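Local atomic coordinates of putative short-chain dehydrogenase/reductase (Corynebacterium glutamicum, PDB entry 3E9N), a protein that belongs to the short-chain dehydrogenase/reductase family and may act as an NAD(P)-dependent oxidoreductase, possibly an acetoacetyl-CoA reductase, although its function is unproven. Residues A120-S125 and A165-R170. Sequence-based numbering, arbitrary orientation.
Sequences ALRAAS and ANNGIR
I169 makes the apolar part of the contact by resting CD1 against two neighbouring helix residues, 3.7 Å from L121 CB and equally 3.7 Å from R122 CG. Its chain runs out extended (chi2 178°), which carries CD1 to the helix, while CG1 lies 3.9 Å from the carbonyl O of L121. The polar part is an alignment of two side chains rather than a bond between them. R122 and N167 run side by side in the same direction, and N167 ND2 sits over one face of the guanidinium, 3.6 Å from R122 NE, with the amide and guanidinium planes 43° apart. Both groups converge on E164, whose carboxylate accepts a hydrogen bond from N167 ND2 and forms a salt bridge with R122 NH2. In the Rossmann-type fold of this family, the pairing joins the C-terminal end of helix 95-124 to the loop between helix 144-164 and strand 170-176, the segments that lead into the adjacent parallel strands 127-131 and 170-176. The third element is close approach at the backbone, where S125 meets G168. S125 is the first residue to depart from helical backbone angles; its positive phi (46°), with two bonds back into the last turn, marks a Schellman motif, and its CA lies 4.5 Å from G168 CA. S125 CB packs 3.3 Å from G168 O, an oxygen that accepts a hydrogen bond from R230 of the second subunit.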
ATOM      1  N   ALA A 120      16.790  27.372  -1.309  1.00 29.40           N
ATOM      2  CA  ALA A 120      17.225  27.455   0.061  1.00 28.47           C
ATOM      3  C   ALA A 120      17.249  26.071   0.755  1.00 28.17           C
ATOM      4  O   ALA A 120      18.005  25.871   1.711  1.00 27.92           O
ATOM      5  CB  ALA A 120      16.313  28.414   0.828  1.00 28.91           C
ATOM      6  N   LEU A 121      16.380  25.154   0.329  1.00 26.89           N
ATOM      7  CA  LEU A 121      16.292  23.848   0.963  1.00 26.72           C
ATOM      8  C   LEU A 121      17.532  23.034   0.532  1.00 27.44           C
ATOM      9  O   LEU A 121      18.117  22.335   1.338  1.00 27.18           O
ATOM     10  CB  LEU A 121      15.018  23.095   0.537  1.00 24.66           C
ATOM     11  CG  LEU A 121      13.719  23.551   1.161  1.00 26.87           C
ATOM     12  CD1 LEU A 121      12.445  23.011   0.390  1.00 26.41           C
ATOM     13  CD2 LEU A 121      13.635  23.314   2.665  1.00 20.97           C
ATOM     14  N   ARG A 122      17.890  23.145  -0.745  1.00 27.88           N
ATOM     15  CA  ARG A 122      19.038  22.486  -1.307  1.00 29.45           C
ATOM     16  C   ARG A 122      20.284  23.029  -0.694  1.00 31.31           C
ATOM     17  O   ARG A 122      21.161  22.255  -0.296  1.00 32.42           O
ATOM     18  CB  ARG A 122      19.085  22.750  -2.797  1.00 28.87           C
ATOM     19  CG  ARG A 122      18.079  21.920  -3.553  1.00 28.80           C
ATOM     20  CD  ARG A 122      18.157  22.202  -5.018  1.00 27.62           C
ATOM     21  NE  ARG A 122      17.155  21.454  -5.764  1.00 29.14           N
ATOM     22  CZ  ARG A 122      17.032  21.529  -7.085  1.00 31.64           C
ATOM     23  NH1 ARG A 122      17.853  22.308  -7.770  1.00 31.83           N
ATOM     24  NH2 ARG A 122      16.110  20.819  -7.727  1.00 30.59           N
ATOM     25  N   ALA A 123      20.350  24.360  -0.595  1.00 31.50           N
ATOM     26  CA  ALA A 123      21.488  25.036  -0.008  1.00 32.40           C
ATOM     27  C   ALA A 123      21.771  24.571   1.408  1.00 32.01           C
ATOM     28  O   ALA A 123      22.914  24.519   1.785  1.00 32.66           O
ATOM     29  CB  ALA A 123      21.291  26.621  -0.021  1.00 32.23           C
ATOM     30  N   ALA A 124      20.727  24.311   2.196  1.00 30.90           N
ATOM     31  CA  ALA A 124      20.905  23.884   3.583  1.00 30.43           C
ATOM     32  C   ALA A 124      20.879  22.376   3.744  1.00 31.61           C
ATOM     33  O   ALA A 124      21.042  21.879   4.859  1.00 32.61           O
ATOM     34  CB  ALA A 124      19.827  24.524   4.523  1.00 29.68           C
ATOM     35  N   SER A 125      20.683  21.641   2.650  1.00 32.38           N
ATOM     36  CA  SER A 125      20.275  20.233   2.727  1.00 33.66           C
ATOM     37  C   SER A 125      19.112  19.968   3.733  1.00 33.01           C
ATOM     38  O   SER A 125      19.206  19.085   4.592  1.00 32.22           O
ATOM     39  CB  SER A 125      21.479  19.343   3.075  1.00 33.48           C
ATOM     40  OG  SER A 125      22.445  19.428   2.063  1.00 36.70           O
ATOM     41  N   ALA A 165      16.485  13.655  -3.338  1.00 42.06           N
ATOM     42  CA  ALA A 165      17.449  12.942  -2.453  1.00 41.99           C
ATOM     43  C   ALA A 165      18.908  13.294  -2.749  1.00 41.89           C
ATOM     44  O   ALA A 165      19.676  13.588  -1.825  1.00 41.75           O
ATOM     45  CB  ALA A 165      17.244  11.427  -2.505  1.00 41.36           C
ATOM     46  N   ASN A 166      19.279  13.274  -4.032  1.00 42.11           N
ATOM     47  CA  ASN A 166      20.639  13.664  -4.460  1.00 42.69           C
ATOM     48  C   ASN A 166      21.070  15.087  -4.102  1.00 41.77           C
ATOM     49  O   ASN A 166      22.271  15.405  -4.050  1.00 41.52           O
ATOM     50  CB  ASN A 166      20.818  13.443  -5.966  1.00 43.69           C
ATOM     51  CG  ASN A 166      21.006  11.984  -6.294  1.00 47.83           C
ATOM     52  OD1 ASN A 166      20.096  11.342  -6.828  1.00 52.15           O
ATOM     53  ND2 ASN A 166      22.162  11.419  -5.891  1.00 49.00           N
ATOM     54  N   ASN A 167      20.098  15.956  -3.853  1.00 40.14           N
ATOM     55  CA  ASN A 167      20.470  17.303  -3.500  1.00 38.44           C
ATOM     56  C   ASN A 167      20.607  17.513  -2.029  1.00 37.84           C
ATOM     57  O   ASN A 167      20.846  18.646  -1.603  1.00 36.98           O
ATOM     58  CB  ASN A 167      19.500  18.279  -4.090  1.00 38.70           C
ATOM     59  CG  ASN A 167      19.439  18.152  -5.577  1.00 39.49           C
ATOM     60  OD1 ASN A 167      20.486  18.051  -6.228  1.00 42.61           O
ATOM     61  ND2 ASN A 167      18.232  18.088  -6.130  1.00 36.98           N
ATOM     62  N   GLY A 168      20.457  16.439  -1.241  1.00 36.26           N
ATOM     63  CA  GLY A 168      20.697  16.574   0.180  1.00 35.25           C
ATOM     64  C   GLY A 168      19.420  16.835   0.936  1.00 35.21           C
ATOM     65  O   GLY A 168      19.450  16.966   2.175  1.00 36.39           O
ATOM     66  N   ILE A 169      18.296  16.911   0.222  1.00 33.74           N
ATOM     67  CA  ILE A 169      17.013  17.142   0.877  1.00 33.12           C
ATOM     68  C   ILE A 169      16.374  15.862   1.412  1.00 33.63           C
ATOM     69  O   ILE A 169      16.331  14.827   0.726  1.00 33.14           O
ATOM     70  CB  ILE A 169      16.013  17.860  -0.056  1.00 33.44           C
ATOM     71  CG1 ILE A 169      16.554  19.257  -0.445  1.00 32.01           C
ATOM     72  CG2 ILE A 169      14.600  17.924   0.591  1.00 32.51           C
ATOM     73  CD1 ILE A 169      15.675  20.024  -1.406  1.00 31.50           C
ATOM     74  N   ARG A 170      15.910  15.926   2.661  1.00 32.95           N
ATOM     75  CA  ARG A 170      15.188  14.833   3.238  1.00 33.01           C
ATOM     76  C   ARG A 170      13.709  15.170   3.267  1.00 33.43           C
ATOM     77  O   ARG A 170      13.297  16.333   3.503  1.00 33.81           O
ATOM     78  CB  ARG A 170      15.745  14.469   4.633  1.00 33.19           C
ATOM     79  CG  ARG A 170      17.273  14.127   4.573  1.00 34.46           C
ATOM     80  CD  ARG A 170      17.774  13.497   5.865  1.00 38.82           C
ATOM     81  NE  ARG A 170      17.859  14.430   6.992  1.00 42.87           N
ATOM     82  CZ  ARG A 170      18.385  14.141   8.189  1.00 45.40           C
ATOM     83  NH1 ARG A 170      18.896  12.926   8.467  1.00 44.47           N
ATOM     84  NH2 ARG A 170      18.396  15.078   9.124  1.00 46.05           N
TER